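Local structure of tumor necrosis factor receptor superfamily member 16 (Rattus norvegicus, 1SG1) at residues Thr10-Cys16 against Cys29-Thr34; Cys121-Tyr126 against Cys136-Thr140. The protein binds nerve growth factor as the shared, low-affinity neurotrophin receptor p75, through an elongated extracellular part built of cysteine-rich repeats. All blocks are in the same frame, centred on the assembly; numbering follows the deposited sequence.

Contact 1 (Thr10-Cys16 against Cys29-Thr34); sequences THSGECC and CGANQT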
ATOM      1  N   THR C  10     -42.313   0.874 -15.831  1.00 71.27           N
ATOM      2  CA  THR C  10     -42.741   2.253 -15.872  1.00 75.02           C
ATOM      3  C   THR C  10     -44.256   2.203 -15.917  1.00 76.01           C
ATOM      4  O   THR C  10     -44.832   1.132 -16.097  1.00 76.84           O
ATOM      5  CB  THR C  10     -42.218   2.960 -17.112  1.00 76.59           C
ATOM      6  OG1 THR C  10     -42.463   4.366 -16.975  1.00 80.40           O
ATOM      7  CG2 THR C  10     -42.911   2.424 -18.367  1.00 74.46           C
ATOM      8  N   HIS C  11     -44.903   3.351 -15.758  1.00 76.90           N
ATOM      9  CA  HIS C  11     -46.360   3.395 -15.770  1.00 78.37           C
ATOM     10  C   HIS C  11     -47.045   2.784 -16.993  1.00 78.10           C
ATOM     11  O   HIS C  11     -48.263   2.639 -16.998  1.00 78.40           O
ATOM     12  CB  HIS C  11     -46.846   4.833 -15.584  1.00 79.30           C
ATOM     13  CG  HIS C  11     -46.787   5.310 -14.167  1.00 80.45           C
ATOM     14  ND1 HIS C  11     -47.262   6.539 -13.776  1.00 81.48           N
ATOM     15  CD2 HIS C  11     -46.293   4.722 -13.050  1.00 81.11           C
ATOM     16  CE1 HIS C  11     -47.064   6.694 -12.477  1.00 82.24           C
ATOM     17  NE2 HIS C  11     -46.476   5.606 -12.016  1.00 81.05           N
ATOM     18  N   SER C  12     -46.282   2.411 -18.015  1.00 78.05           N
ATOM     19  CA  SER C  12     -46.886   1.833 -19.209  1.00 78.35           C
ATOM     20  C   SER C  12     -46.321   0.483 -19.654  1.00 79.05           C
ATOM     21  O   SER C  12     -46.409   0.121 -20.833  1.00 78.29           O
ATOM     22  CB  SER C  12     -46.801   2.825 -20.369  1.00 77.22           C
ATOM     23  OG  SER C  12     -45.457   3.129 -20.670  1.00 77.09           O
ATOM     24  N   GLY C  13     -45.741  -0.263 -18.721  1.00 79.15           N
ATOM     25  CA  GLY C  13     -45.214  -1.565 -19.075  1.00 79.09           C
ATOM     26  C   GLY C  13     -43.790  -1.612 -19.591  1.00 79.50           C
ATOM     27  O   GLY C  13     -43.359  -2.645 -20.109  1.00 78.98           O
ATOM     28  N   GLU C  14     -43.086  -0.478 -19.500  1.00 80.03           N
ATOM     29  CA  GLU C  14     -41.697  -0.506 -19.946  1.00 79.38           C
ATOM     30  C   GLU C  14     -40.814  -0.931 -18.788  1.00 76.72           C
ATOM     31  O   GLU C  14     -40.978  -0.462 -17.660  1.00 74.15           O
ATOM     32  CB  GLU C  14     -41.229   0.860 -20.442  1.00 82.20           C
ATOM     33  CG  GLU C  14     -41.742   1.245 -21.811  1.00 88.17           C
ATOM     34  CD  GLU C  14     -43.167   1.750 -21.782  1.00 91.26           C
ATOM     35  OE1 GLU C  14     -44.069   0.978 -21.391  1.00 92.91           O
ATOM     36  OE2 GLU C  14     -43.386   2.926 -22.153  1.00 93.26           O
ATOM     37  N   CYS C  15     -39.881  -1.829 -19.076  1.00 75.15           N
ATOM     38  CA  CYS C  15     -38.956  -2.320 -18.065  1.00 73.30           C
ATOM     39  C   CYS C  15     -37.941  -1.227 -17.771  1.00 71.57           C
ATOM     40  O   CYS C  15     -37.046  -0.964 -18.573  1.00 70.76           O
ATOM     41  CB  CYS C  15     -38.246  -3.585 -18.560  1.00 73.80           C
ATOM     42  SG  CYS C  15     -37.043  -4.324 -17.410  1.00 72.95           S
ATOM     43  N   CYS C  16     -38.101  -0.582 -16.621  1.00 69.46           N
ATOM     44  CA  CYS C  16     -37.210   0.486 -16.207  1.00 67.43           C
ATOM     45  C   CYS C  16     -35.760   0.130 -16.502  1.00 65.92           C
ATOM     46  O   CYS C  16     -35.343  -1.014 -16.316  1.00 63.67           O
ATOM     47  CB  CYS C  16     -37.374   0.727 -14.712  1.00 67.76           C
ATOM     48  SG  CYS C  16     -39.034   1.350 -14.307  1.00 68.92           S
ATOM     49  N   CYS C  29     -37.830   5.568 -11.405  1.00 73.98           N
ATOM     50  CA  CYS C  29     -38.741   5.344 -12.507  1.00 75.16           C
ATOM     51  C   CYS C  29     -40.168   5.164 -11.999  1.00 75.68           C
ATOM     52  O   CYS C  29     -40.459   4.288 -11.183  1.00 74.97           O
ATOM     53  CB  CYS C  29     -38.318   4.132 -13.337  1.00 73.95           C
ATOM     54  SG  CYS C  29     -38.741   2.497 -12.655  1.00 74.54           S
ATOM     55  N   GLY C  30     -41.038   6.043 -12.481  1.00 77.25           N
ATOM     56  CA  GLY C  30     -42.451   6.022 -12.142  1.00 77.00           C
ATOM     57  C   GLY C  30     -43.163   6.359 -13.441  1.00 76.02           C
ATOM     58  O   GLY C  30     -43.277   5.521 -14.347  1.00 76.33           O
ATOM     59  N   ALA C  31     -43.593   7.606 -13.563  1.00 73.64           N
ATOM     60  CA  ALA C  31     -44.256   8.033 -14.776  1.00 71.75           C
ATOM     61  C   ALA C  31     -43.309   7.882 -15.981  1.00 70.50           C
ATOM     62  O   ALA C  31     -43.753   7.651 -17.107  1.00 69.32           O
ATOM     63  CB  ALA C  31     -44.710   9.470 -14.637  1.00 73.78           C
ATOM     64  N   ASN C  32     -42.005   7.985 -15.736  1.00 68.39           N
ATOM     65  CA  ASN C  32     -41.028   7.897 -16.817  1.00 65.14           C
ATOM     66  C   ASN C  32     -39.948   6.824 -16.594  1.00 62.99           C
ATOM     67  O   ASN C  32     -39.891   6.182 -15.548  1.00 60.09           O
ATOM     68  CB  ASN C  32     -40.382   9.282 -17.023  1.00 65.51           C
ATOM     69  CG  ASN C  32     -41.418  10.419 -17.099  1.00 64.34           C
ATOM     70  OD1 ASN C  32     -41.890  10.780 -18.178  1.00 63.98           O
ATOM     71  ND2 ASN C  32     -41.776  10.974 -15.944  1.00 62.19           N
ATOM     72  N   GLN C  33     -39.096   6.659 -17.602  1.00 61.71           N
ATOM     73  CA  GLN C  33     -38.008   5.673 -17.628  1.00 61.46           C
ATOM     74  C   GLN C  33     -37.162   5.412 -16.378  1.00 61.87           C
ATOM     75  O   GLN C  33     -37.397   4.437 -15.673  1.00 62.87           O
ATOM     76  CB  GLN C  33     -37.057   5.993 -18.783  1.00 61.49           C
ATOM     77  CG  GLN C  33     -37.150   5.046 -19.967  1.00 59.64           C
ATOM     78  CD  GLN C  33     -37.002   3.587 -19.569  1.00 61.92           C
ATOM     79  OE1 GLN C  33     -36.295   3.255 -18.614  1.00 60.54           O
ATOM     80  NE2 GLN C  33     -37.660   2.700 -20.314  1.00 62.95           N
ATOM     81  N   THR C  34     -36.147   6.250 -16.168  1.00 60.72           N
ATOM     82  CA  THR C  34     -35.201   6.188 -15.041  1.00 60.03           C
ATOM     83  C   THR C  34     -34.133   7.215 -15.340  1.00 59.21           C
ATOM     84  O   THR C  34     -33.600   7.240 -16.453  1.00 58.56           O
ATOM     85  CB  THR C  34     -34.411   4.873 -14.939  1.00 58.27           C
ATOM     86  OG1 THR C  34     -35.297   3.783 -14.705  1.00 66.04           O
ATOM     87  CG2 THR C  34     -33.412   4.945 -13.782  1.00 55.75           C
TER

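Contact 2 (Cys121-Tyr126 against Cys136-Thr140); sequences CPEGTY and CLPCT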
ATOM      1  N   CYS C 121      12.217 -13.162  25.333  1.00 38.48           N
ATOM      2  CA  CYS C 121      13.406 -13.534  24.576  1.00 35.36           C
ATOM      3  C   CYS C 121      13.990 -14.873  24.999  1.00 39.33           C
ATOM      4  O   CYS C 121      14.237 -15.131  26.180  1.00 37.10           O
ATOM      5  CB  CYS C 121      14.461 -12.426  24.670  1.00 32.05           C
ATOM      6  SG  CYS C 121      14.006 -10.884  23.800  1.00 34.39           S
ATOM      7  N   PRO C 122      14.205 -15.763  24.028  1.00 42.26           N
ATOM      8  CA  PRO C 122      14.761 -17.070  24.361  1.00 44.45           C
ATOM      9  C   PRO C 122      16.245 -17.029  24.701  1.00 47.99           C
ATOM     10  O   PRO C 122      16.897 -15.981  24.629  1.00 48.62           O
ATOM     11  CB  PRO C 122      14.466 -17.896  23.112  1.00 43.72           C
ATOM     12  CG  PRO C 122      14.589 -16.898  22.033  1.00 45.26           C
ATOM     13  CD  PRO C 122      13.879 -15.678  22.595  1.00 43.59           C
ATOM     14  N   GLU C 123      16.763 -18.189  25.086  1.00 50.82           N
ATOM     15  CA  GLU C 123      18.158 -18.343  25.445  1.00 51.70           C
ATOM     16  C   GLU C 123      18.993 -17.855  24.282  1.00 48.99           C
ATOM     17  O   GLU C 123      18.775 -18.268  23.164  1.00 48.14           O
ATOM     18  CB  GLU C 123      18.469 -19.821  25.706  1.00 57.71           C
ATOM     19  CG  GLU C 123      19.112 -20.113  27.063  1.00 64.93           C
ATOM     20  CD  GLU C 123      18.168 -20.846  28.021  1.00 68.60           C
ATOM     21  OE1 GLU C 123      17.796 -22.012  27.725  1.00 68.65           O
ATOM     22  OE2 GLU C 123      17.803 -20.254  29.068  1.00 69.61           O
ATOM     23  N   GLY C 124      19.933 -16.962  24.551  1.00 47.18           N
ATOM     24  CA  GLY C 124      20.796 -16.468  23.501  1.00 45.92           C
ATOM     25  C   GLY C 124      20.402 -15.197  22.779  1.00 44.27           C
ATOM     26  O   GLY C 124      21.110 -14.782  21.866  1.00 43.20           O
ATOM     27  N   THR C 125      19.285 -14.587  23.165  1.00 43.98           N
ATOM     28  CA  THR C 125      18.835 -13.353  22.515  1.00 43.58           C
ATOM     29  C   THR C 125      18.395 -12.304  23.516  1.00 43.20           C
ATOM     30  O   THR C 125      18.206 -12.589  24.696  1.00 43.99           O
ATOM     31  CB  THR C 125      17.661 -13.591  21.513  1.00 43.78           C
ATOM     32  OG1 THR C 125      16.452 -13.889  22.229  1.00 41.64           O
ATOM     33  CG2 THR C 125      18.001 -14.731  20.559  1.00 42.52           C
ATOM     34  N   TYR C 126      18.221 -11.084  23.036  1.00 42.24           N
ATOM     35  CA  TYR C 126      17.830 -10.005  23.911  1.00 40.99           C
ATOM     36  C   TYR C 126      16.970  -9.022  23.156  1.00 42.27           C
ATOM     37  O   TYR C 126      16.809  -9.116  21.938  1.00 42.98           O
ATOM     38  CB  TYR C 126      19.065  -9.259  24.406  1.00 40.98           C
ATOM     39  CG  TYR C 126      19.705  -8.420  23.319  1.00 39.88           C
ATOM     40  CD1 TYR C 126      20.347  -9.021  22.232  1.00 40.73           C
ATOM     41  CD2 TYR C 126      19.615  -7.026  23.343  1.00 39.09           C
ATOM     42  CE1 TYR C 126      20.880  -8.260  21.197  1.00 38.30           C
ATOM     43  CE2 TYR C 126      20.144  -6.254  22.314  1.00 38.44           C
ATOM     44  CZ  TYR C 126      20.775  -6.876  21.245  1.00 39.07           C
ATOM     45  OH  TYR C 126      21.320  -6.115  20.232  1.00 39.83           O
ATOM     46  N   CYS C 136      13.545 -10.278  19.085  1.00 25.24           N
ATOM     47  CA  CYS C 136      14.679 -10.535  19.968  1.00 27.25           C
ATOM     48  C   CYS C 136      15.881 -10.755  19.068  1.00 27.95           C
ATOM     49  O   CYS C 136      15.784 -11.397  18.030  1.00 30.79           O
ATOM     50  CB  CYS C 136      14.403 -11.750  20.846  1.00 27.58           C
ATOM     51  SG  CYS C 136      13.073 -11.504  22.091  1.00 31.27           S
ATOM     52  N   LEU C 137      17.016 -10.192  19.450  1.00 29.59           N
ATOM     53  CA  LEU C 137      18.203 -10.297  18.629  1.00 27.83           C
ATOM     54  C   LEU C 137      19.247 -11.260  19.162  1.00 30.07           C
ATOM     55  O   LEU C 137      19.283 -11.577  20.360  1.00 29.29           O
ATOM     56  CB  LEU C 137      18.826  -8.904  18.457  1.00 28.32           C
ATOM     57  CG  LEU C 137      17.947  -7.843  17.779  1.00 24.00           C
ATOM     58  CD1 LEU C 137      18.795  -6.642  17.457  1.00 26.41           C
ATOM     59  CD2 LEU C 137      17.357  -8.383  16.497  1.00 28.34           C
ATOM     60  N   PRO C 138      20.096 -11.772  18.268  1.00 33.17           N
ATOM     61  CA  PRO C 138      21.135 -12.698  18.714  1.00 33.12           C
ATOM     62  C   PRO C 138      22.248 -11.946  19.437  1.00 33.34           C
ATOM     63  O   PRO C 138      22.735 -10.926  18.969  1.00 32.70           O
ATOM     64  CB  PRO C 138      21.581 -13.383  17.409  1.00 36.56           C
ATOM     65  CG  PRO C 138      21.266 -12.402  16.361  1.00 34.84           C
ATOM     66  CD  PRO C 138      19.934 -11.838  16.808  1.00 34.52           C
ATOM     67  N   CYS C 139      22.623 -12.455  20.601  1.00 37.61           N
ATOM     68  CA  CYS C 139      23.654 -11.838  21.429  1.00 39.80           C
ATOM     69  C   CYS C 139      25.005 -11.679  20.740  1.00 39.91           C
ATOM     70  O   CYS C 139      25.386 -12.494  19.889  1.00 41.29           O
ATOM     71  CB  CYS C 139      23.880 -12.656  22.701  1.00 40.08           C
ATOM     72  SG  CYS C 139      22.545 -12.746  23.949  1.00 45.86           S
ATOM     73  N   THR C 140      25.723 -10.621  21.112  1.00 38.51           N
ATOM     74  CA  THR C 140      27.066 -10.398  20.600  1.00 37.21           C
ATOM     75  C   THR C 140      27.985 -11.312  21.418  1.00 35.98           C
ATOM     76  O   THR C 140      27.870 -11.385  22.640  1.00 31.55           O
ATOM     77  CB  THR C 140      27.545  -8.955  20.841  1.00 38.93           C
ATOM     78  OG1 THR C 140      26.984  -8.085  19.859  1.00 41.29           O
ATOM     79  CG2 THR C 140      29.062  -8.872  20.767  1.00 41.88           C
TER

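Contact 1 (Thr10-Cys16 against Cys29-Thr34)
The carbonyl oxygen of G30 is the main acceptor between these two irregular loops, and neighbouring donors of the other segment share it: T10 OG1 donates to G30 O at 3.0 Å, and the amide H11 N reaches the same G30 O at 3.1 Å. Beside this pair the imidazole of H11 lies against A31, whose CA sits 3.8 Å from the ring centroid, over the face, in a CH-pi contact. T10 to G13 forms a type I beta turn, closed by G13 N to T10 O at 3.1 Å; T10 N then donates to E14 O at 2.6 Å, so both backbone polar atoms of T10 are engaged inside the loop. G13 has a positive phi at which a side chain would strike the preceding carbonyl. Covalently, the loops are joined by the disulfide C16 SG to C29 SG, 2.0 Å long with a chi3 of 87°. Q33 brings its amide end to 4.0 Å, NE2 to E14 CB, but its OE1 is taken by the backbone N of K17. The backbone of C16 hydrogen-bonds with L8, and C16 O is paired with T6 OG1. C15, whose CA-to-CB bond points away, forms a disulfide with C4. Irregular loops held by disulfides instead of a large core, here C4-C15, C16-C29 and C19-C36 in the 1-2, 3-5, 4-6 pattern, are typical of TNF receptor cysteine-rich repeats.

Contact 2 (Cys121-Tyr126 against Cys136-Thr140)
C136 opens its segment with a disulfide to C121, SG to SG 2.0 Å and chi3 -87°; its CA also makes a CA-H...O contact with Y126 O at 3.2 Å, and its O takes a weak hydrogen bond from a basic side chain of the nerve growth factor chain. L137 and Y126 form an antiparallel hydrogen-bonded pair: L137 N donates to Y126 O at 2.7 Å and Y126 N to L137 O at 2.9 Å. On the face of this pair, Y126 CE1 packs 3.5 Å from L137 CB. P138, which has no amide hydrogen, falls at the non-hydrogen-bonded position opposite T125; L137 and P138 each meet aromatic packing from the growth factor. Beyond the strand pair, C139 N donates to G124 O at 3.1 Å, G124 lying in the type II turn P122-T125, where T125 N and OG1 both donate to P122 O; the C139 sulfur is bonded to C152. Backbone hydrogen bonds and a disulfide thus fix the hairpin, while C136 O and the L137 and P138 side chains meet the ligand.

The two contacts follow one another along the chain, contact 1 closing before contact 2 opens, and lie on opposite sides of the chain's centre. Their centres are 74 Å apart and their nearest atoms about 59 Å, so they neither touch nor share a sheet. Contact 1 brings together loops before and after strand 23-27 near the N-terminal end, whereas contact 2 joins strands 125-126 and 137-138. The chain between them carries strands 35-38 to 117-120. The disulfides C16-C29 and C121-C136 link residues close in sequence, so each contact is closed by local cross-links, consistent with an extended receptor; nerve growth factor reaches contact 2 but does not touch contact 1.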